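Local coordinates for protein succinylglutamate desuccinylase (Chromobacterium violaceum, PDB 1YW4) that probably hydrolyses N-succinylglutamate to succinate and glutamate, the last step of arginine degradation by the AST pathway, using one zinc ion per subunit, at residues L27-R30 against C36-L39; W31-C36 against A125-T130. One frame throughout, in Å; residues are numbered along the deposited sequence.

Overall arrangement
Interactions 1 and 2 share the beta hairpin of strands 27-33 and 36-39, with their centres about 13 Å apart. Interaction 1 pairs the two arms, 27-30 against 36-39. Interaction 2 uses the last residues of strand 27-33 and the turn, 31-36, which connect those arms, and sets them against 125-130 of helix 120-137, 89 residues later and within the zinc-dependent catalytic domain. Cys-36 belongs to both; Trp-31 packs on Val-37 and Leu-32 on Glu-38. The hairpin lies between strands 20-23 and 83-88, so it is tied to the rest of the fold by sheet pairing on both sides and by helix contact. Interaction 1 lies away from the zinc site; the side chain of Leu-128 is about 13 Å from the zinc ion.

Interaction 1 (L27-R30 against C36-L39)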
ATOM      1  N   LEU A  27      43.892  -7.336 -19.607  1.00 23.73           N
ATOM      2  CA  LEU A  27      43.084  -7.588 -18.428  1.00 22.38           C
ATOM      3  C   LEU A  27      43.241  -9.037 -17.966  1.00 21.92           C
ATOM      4  O   LEU A  27      43.919  -9.839 -18.617  1.00 21.87           O
ATOM      5  CB  LEU A  27      41.612  -7.254 -18.728  1.00 21.19           C
ATOM      6  CG  LEU A  27      41.339  -5.828 -19.239  1.00 20.91           C
ATOM      7  CD1 LEU A  27      39.838  -5.613 -19.434  1.00 16.83           C
ATOM      8  CD2 LEU A  27      41.881  -4.801 -18.255  1.00 19.33           C
ATOM      9  N   ALA A  28      42.626  -9.384 -16.845  1.00 19.37           N
ATOM     10  CA  ALA A  28      42.768 -10.745 -16.359  1.00 19.94           C
ATOM     11  C   ALA A  28      41.535 -11.274 -15.643  1.00 18.16           C
ATOM     12  O   ALA A  28      40.732 -10.514 -15.108  1.00 15.18           O
ATOM     13  CB  ALA A  28      43.984 -10.836 -15.436  1.00 20.67           C
ATOM     14  N   ALA A  29      41.402 -12.592 -15.641  1.00 17.58           N
ATOM     15  CA  ALA A  29      40.291 -13.245 -14.970  1.00 17.50           C
ATOM     16  C   ALA A  29      40.932 -14.042 -13.841  1.00 15.76           C
ATOM     17  O   ALA A  29      41.786 -14.900 -14.085  1.00 17.22           O
ATOM     18  CB  ALA A  29      39.555 -14.161 -15.930  1.00 15.97           C
ATOM     19  N   ARG A  30      40.536 -13.737 -12.607  1.00 12.77           N
ATOM     20  CA  ARG A  30      41.093 -14.407 -11.437  1.00 13.05           C
ATOM     21  C   ARG A  30      40.084 -15.300 -10.742  1.00 12.23           C
ATOM     22  O   ARG A  30      39.012 -14.845 -10.348  1.00 11.51           O
ATOM     23  CB  ARG A  30      41.620 -13.371 -10.421  1.00 12.85           C
ATOM     24  CG  ARG A  30      42.876 -12.637 -10.861  1.00 17.41           C
ATOM     25  CD  ARG A  30      43.265 -11.510  -9.903  1.00 16.45           C
ATOM     26  NE  ARG A  30      44.144 -10.554 -10.575  1.00 17.92           N
ATOM     27  CZ  ARG A  30      44.197  -9.251 -10.313  1.00 19.57           C
ATOM     28  NH1 ARG A  30      43.415  -8.726  -9.378  1.00 16.43           N
ATOM     29  NH2 ARG A  30      45.021  -8.465 -11.008  1.00 19.76           N
ATOM     30  N   CYS A  36      34.056 -19.146  -8.663  1.00  9.10           N
ATOM     31  CA  CYS A  36      34.023 -17.695  -8.487  1.00 10.26           C
ATOM     32  C   CYS A  36      35.183 -17.091  -9.256  1.00 10.02           C
ATOM     33  O   CYS A  36      36.339 -17.398  -8.968  1.00  8.50           O
ATOM     34  CB  CYS A  36      34.121 -17.333  -7.002  1.00 10.18           C
ATOM     35  SG  CYS A  36      32.763 -18.106  -6.041  1.00 13.94           S
ATOM     36  N   VAL A  37      34.870 -16.228 -10.223  1.00 11.64           N
ATOM     37  CA  VAL A  37      35.892 -15.602 -11.051  1.00 12.40           C
ATOM     38  C   VAL A  37      35.668 -14.090 -11.220  1.00 14.37           C
ATOM     39  O   VAL A  37      34.571 -13.624 -11.552  1.00 13.46           O
ATOM     40  CB  VAL A  37      35.984 -16.313 -12.456  1.00 15.36           C
ATOM     41  CG1 VAL A  37      34.656 -16.199 -13.204  1.00 15.92           C
ATOM     42  CG2 VAL A  37      37.134 -15.716 -13.277  1.00 11.88           C
ATOM     43  N   GLU A  38      36.728 -13.335 -10.959  1.00 12.51           N
ATOM     44  CA  GLU A  38      36.697 -11.887 -11.046  1.00 12.65           C
ATOM     45  C   GLU A  38      37.438 -11.411 -12.293  1.00 12.00           C
ATOM     46  O   GLU A  38      38.593 -11.785 -12.511  1.00 12.00           O
ATOM     47  CB  GLU A  38      37.361 -11.308  -9.800  1.00 13.43           C
ATOM     48  CG  GLU A  38      37.398  -9.808  -9.768  1.00 16.26           C
ATOM     49  CD  GLU A  38      38.393  -9.298  -8.753  1.00 18.79           C
ATOM     50  OE1 GLU A  38      37.966  -8.849  -7.676  1.00 23.59           O
ATOM     51  OE2 GLU A  38      39.606  -9.361  -9.036  1.00 17.31           O
ATOM     52  N   LEU A  39      36.777 -10.588 -13.103  1.00 12.93           N
ATOM     53  CA  LEU A  39      37.385 -10.068 -14.328  1.00 13.72           C
ATOM     54  C   LEU A  39      37.490  -8.544 -14.250  1.00 10.54           C
ATOM     55  O   LEU A  39      36.565  -7.881 -13.790  1.00 12.07           O
ATOM     56  CB  LEU A  39      36.559 -10.474 -15.573  1.00 11.86           C
ATOM     57  CG  LEU A  39      36.334 -11.967 -15.873  1.00 14.68           C
ATOM     58  CD1 LEU A  39      35.214 -12.488 -14.979  1.00 12.21           C
ATOM     59  CD2 LEU A  39      35.947 -12.174 -17.336  1.00 16.23           C
TER
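Arg-30 and Glu-38 reach each other through different first torsions: in the arginine CG stands anti to the carbonyl carbon (chi1 -70°), in the glutamate it stands anti to the backbone N (chi1 180°). Both chains then run out extended, side by side and pointing the same way, from a hydrogen-bonded pair of this antiparallel beta hairpin. NH1 of Arg-30 comes to 3.9 Å from OE2 of Glu-38, a long salt bridge, with the guanidinium and carboxylate planes 63° apart. The guanidinium is held more firmly from elsewhere, since NH2 makes a salt bridge to Asp-42 and NE another to Glu-20 on the adjoining strand 20-23. Beneath these side chains the backbones exchange two nearly straight hydrogen bonds: Arg-30 N gives to Glu-38 O at 2.8 Å, and Glu-38 N returns one to Arg-30 O at the same length. Arg-30 O also receives the CA-H of Val-37, with 3.3 Å between O and CA, and Glu-38 O receives that of Ala-29 in the same way.

The other face of the sheet is apolar. Ala-29 and Leu-39 form the neighbouring non-hydrogen-bonded pair, and CB of Ala-29 sits 3.9 Å from CG of Leu-39. The same methyl is 3.9 Å from CG2 of Val-37, the branch that also lies 3.6 Å from Arg-30 O. Leu-23 of strand 20-23 adds to this face by touching both Ala-29 and Leu-39. The hairpin is therefore two-sided: short, straight backbone bonds fix its register, apolar side chains meet on one face, and on the other Arg-30 is shared among three carboxylates, Asp-42 and Glu-20 being its firmer partners and Glu-38 a long one, so its charge probably balances part of theirs.

Interaction 2 (W31-C36 against A125-T130); sequences WLAPGC and AAELET
Cys-36 meets Leu-128 where a beta hairpin, closed by a type II turn from Ala-33 to Cys-36, backs onto helix 120-137. The packing is tightest here: SG of Cys-36 lies 3.6 Å from the CD2 methyl of Leu-128, both residues are buried, and Met-87 of strand 83-88 touches both. Leu-128 does not aim its CB straight at the hairpin; the outer end of its side chain makes the approach. Leu-32 and Ala-33 both face Cys-36, a classic beta bulge, and Gly-35 occupies the turn with positive phi.

Around Glu-127 contacts are longer, and Glu-127 and Pro-34 are partly exposed although Ala-33 is buried. With CG anti to the backbone N (chi1 174°) and the chain extended beyond it, the glutamate reaches across from the helix and sets the flat of its carboxylate against the methyl of Ala-33, CB standing over the group with OE2 at 3.9 Å. Pro-34 borders it at longer range. No hydrogen bond joins the two segments directly, but Arg-124, one turn earlier on the helix, links them: its NH1 makes a salt bridge to OE1 of Glu-127 and a hydrogen bond to the carbonyl O of Pro-34.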
ATOM      1  N   TRP A  31      40.415 -16.581 -10.614  1.00 13.34           N
ATOM      2  CA  TRP A  31      39.538 -17.503  -9.907  1.00 13.86           C
ATOM      3  C   TRP A  31      39.833 -17.307  -8.431  1.00 14.73           C
ATOM      4  O   TRP A  31      40.937 -17.602  -7.965  1.00 19.25           O
ATOM      5  CB  TRP A  31      39.817 -18.940 -10.340  1.00 14.93           C
ATOM      6  CG  TRP A  31      39.345 -19.174 -11.731  1.00 16.73           C
ATOM      7  CD1 TRP A  31      40.054 -18.985 -12.885  1.00 16.79           C
ATOM      8  CD2 TRP A  31      38.016 -19.518 -12.130  1.00 15.51           C
ATOM      9  NE1 TRP A  31      39.245 -19.184 -13.977  1.00 17.58           N
ATOM     10  CE2 TRP A  31      37.988 -19.515 -13.543  1.00 18.15           C
ATOM     11  CE3 TRP A  31      36.841 -19.825 -11.432  1.00 14.95           C
ATOM     12  CZ2 TRP A  31      36.828 -19.808 -14.272  1.00 15.81           C
ATOM     13  CZ3 TRP A  31      35.688 -20.114 -12.158  1.00 15.51           C
ATOM     14  CH2 TRP A  31      35.695 -20.105 -13.564  1.00 15.73           C
ATOM     15  N   LEU A  32      38.845 -16.792  -7.708  1.00 14.88           N
ATOM     16  CA  LEU A  32      38.984 -16.504  -6.288  1.00 15.66           C
ATOM     17  C   LEU A  32      38.619 -17.691  -5.414  1.00 16.71           C
ATOM     18  O   LEU A  32      39.035 -17.764  -4.265  1.00 19.36           O
ATOM     19  CB  LEU A  32      38.094 -15.312  -5.923  1.00 16.40           C
ATOM     20  CG  LEU A  32      38.292 -14.007  -6.712  1.00 17.88           C
ATOM     21  CD1 LEU A  32      37.304 -12.965  -6.206  1.00 13.48           C
ATOM     22  CD2 LEU A  32      39.726 -13.498  -6.554  1.00 19.56           C
ATOM     23  N   ALA A  33      37.835 -18.609  -5.969  1.00 15.12           N
ATOM     24  CA  ALA A  33      37.393 -19.809  -5.261  1.00 16.28           C
ATOM     25  C   ALA A  33      36.702 -20.661  -6.308  1.00 15.46           C
ATOM     26  O   ALA A  33      36.585 -20.240  -7.454  1.00 15.74           O
ATOM     27  CB  ALA A  33      36.408 -19.447  -4.150  1.00 12.90           C
ATOM     28  N   PRO A  34      36.254 -21.874  -5.939  1.00 16.88           N
ATOM     29  CA  PRO A  34      35.579 -22.718  -6.925  1.00 15.57           C
ATOM     30  C   PRO A  34      34.364 -21.995  -7.486  1.00 14.65           C
ATOM     31  O   PRO A  34      33.552 -21.452  -6.741  1.00 15.86           O
ATOM     32  CB  PRO A  34      35.213 -23.959  -6.117  1.00 18.62           C
ATOM     33  CG  PRO A  34      36.352 -24.050  -5.129  1.00 16.70           C
ATOM     34  CD  PRO A  34      36.475 -22.613  -4.681  1.00 16.97           C
ATOM     35  N   GLY A  35      34.249 -21.961  -8.808  1.00 11.44           N
ATOM     36  CA  GLY A  35      33.115 -21.286  -9.411  1.00 11.21           C
ATOM     37  C   GLY A  35      33.022 -19.782  -9.211  1.00  8.66           C
ATOM     38  O   GLY A  35      31.993 -19.195  -9.544  1.00 11.22           O
ATOM     39  N   CYS A  36      34.056 -19.146  -8.663  1.00  9.10           N
ATOM     40  CA  CYS A  36      34.023 -17.695  -8.487  1.00 10.26           C
ATOM     41  C   CYS A  36      35.183 -17.091  -9.256  1.00 10.02           C
ATOM     42  O   CYS A  36      36.339 -17.398  -8.968  1.00  8.50           O
ATOM     43  CB  CYS A  36      34.121 -17.333  -7.002  1.00 10.18           C
ATOM     44  SG  CYS A  36      32.763 -18.106  -6.041  1.00 13.94           S
ATOM     45  N   ALA A 125      27.767 -20.936   1.275  1.00 11.03           N
ATOM     46  CA  ALA A 125      27.042 -19.684   1.390  1.00 10.82           C
ATOM     47  C   ALA A 125      27.899 -18.633   2.114  1.00 13.22           C
ATOM     48  O   ALA A 125      27.962 -17.474   1.687  1.00 10.54           O
ATOM     49  CB  ALA A 125      25.720 -19.908   2.153  1.00 12.35           C
ATOM     50  N   ALA A 126      28.549 -19.029   3.213  1.00 12.55           N
ATOM     51  CA  ALA A 126      29.390 -18.102   3.977  1.00 12.85           C
ATOM     52  C   ALA A 126      30.577 -17.613   3.149  1.00 11.50           C
ATOM     53  O   ALA A 126      30.971 -16.449   3.226  1.00 10.53           O
ATOM     54  CB  ALA A 126      29.892 -18.774   5.271  1.00 13.35           C
ATOM     55  N   GLU A 127      31.131 -18.511   2.343  1.00 12.78           N
ATOM     56  CA  GLU A 127      32.254 -18.158   1.484  1.00 13.72           C
ATOM     57  C   GLU A 127      31.808 -17.124   0.443  1.00 13.09           C
ATOM     58  O   GLU A 127      32.515 -16.149   0.175  1.00 11.20           O
ATOM     59  CB  GLU A 127      32.788 -19.415   0.795  1.00 15.02           C
ATOM     60  CG  GLU A 127      33.875 -19.156  -0.236  1.00 17.99           C
ATOM     61  CD  GLU A 127      34.401 -20.433  -0.846  1.00 17.28           C
ATOM     62  OE1 GLU A 127      33.650 -21.113  -1.571  1.00 20.09           O
ATOM     63  OE2 GLU A 127      35.570 -20.766  -0.600  1.00 20.82           O
ATOM     64  N   LEU A 128      30.628 -17.336  -0.132  1.00 13.48           N
ATOM     65  CA  LEU A 128      30.096 -16.426  -1.143  1.00 12.32           C
ATOM     66  C   LEU A 128      29.787 -15.047  -0.555  1.00 12.32           C
ATOM     67  O   LEU A 128      29.964 -14.022  -1.229  1.00 13.94           O
ATOM     68  CB  LEU A 128      28.841 -17.032  -1.787  1.00 10.84           C
ATOM     69  CG  LEU A 128      29.033 -18.344  -2.573  1.00 10.76           C
ATOM     70  CD1 LEU A 128      27.675 -18.811  -3.084  1.00 12.94           C
ATOM     71  CD2 LEU A 128      30.010 -18.153  -3.743  1.00 11.24           C
ATOM     72  N   GLU A 129      29.303 -15.021   0.687  1.00 12.29           N
ATOM     73  CA  GLU A 129      29.003 -13.758   1.368  1.00 11.85           C
ATOM     74  C   GLU A 129      30.304 -12.977   1.522  1.00  9.61           C
ATOM     75  O   GLU A 129      30.402 -11.805   1.167  1.00 11.42           O
ATOM     76  CB  GLU A 129      28.423 -14.005   2.776  1.00 12.20           C
ATOM     77  CG  GLU A 129      27.060 -14.692   2.822  1.00 14.45           C
ATOM     78  CD  GLU A 129      26.409 -14.616   4.197  1.00 18.62           C
ATOM     79  OE1 GLU A 129      27.141 -14.461   5.197  1.00 17.26           O
ATOM     80  OE2 GLU A 129      25.166 -14.719   4.285  1.00 17.82           O
ATOM     81  N   THR A 130      31.315 -13.649   2.050  1.00 11.19           N
ATOM     82  CA  THR A 130      32.613 -13.019   2.268  1.00 12.16           C
ATOM     83  C   THR A 130      33.213 -12.474   0.968  1.00 11.32           C
ATOM     84  O   THR A 130      33.645 -11.327   0.918  1.00 11.56           O
ATOM     85  CB  THR A 130      33.580 -14.021   2.918  1.00 11.31           C
ATOM     86  OG1 THR A 130      33.026 -14.465   4.164  1.00 15.80           O
ATOM     87  CG2 THR A 130      34.935 -13.384   3.164  1.00 14.18           C
TER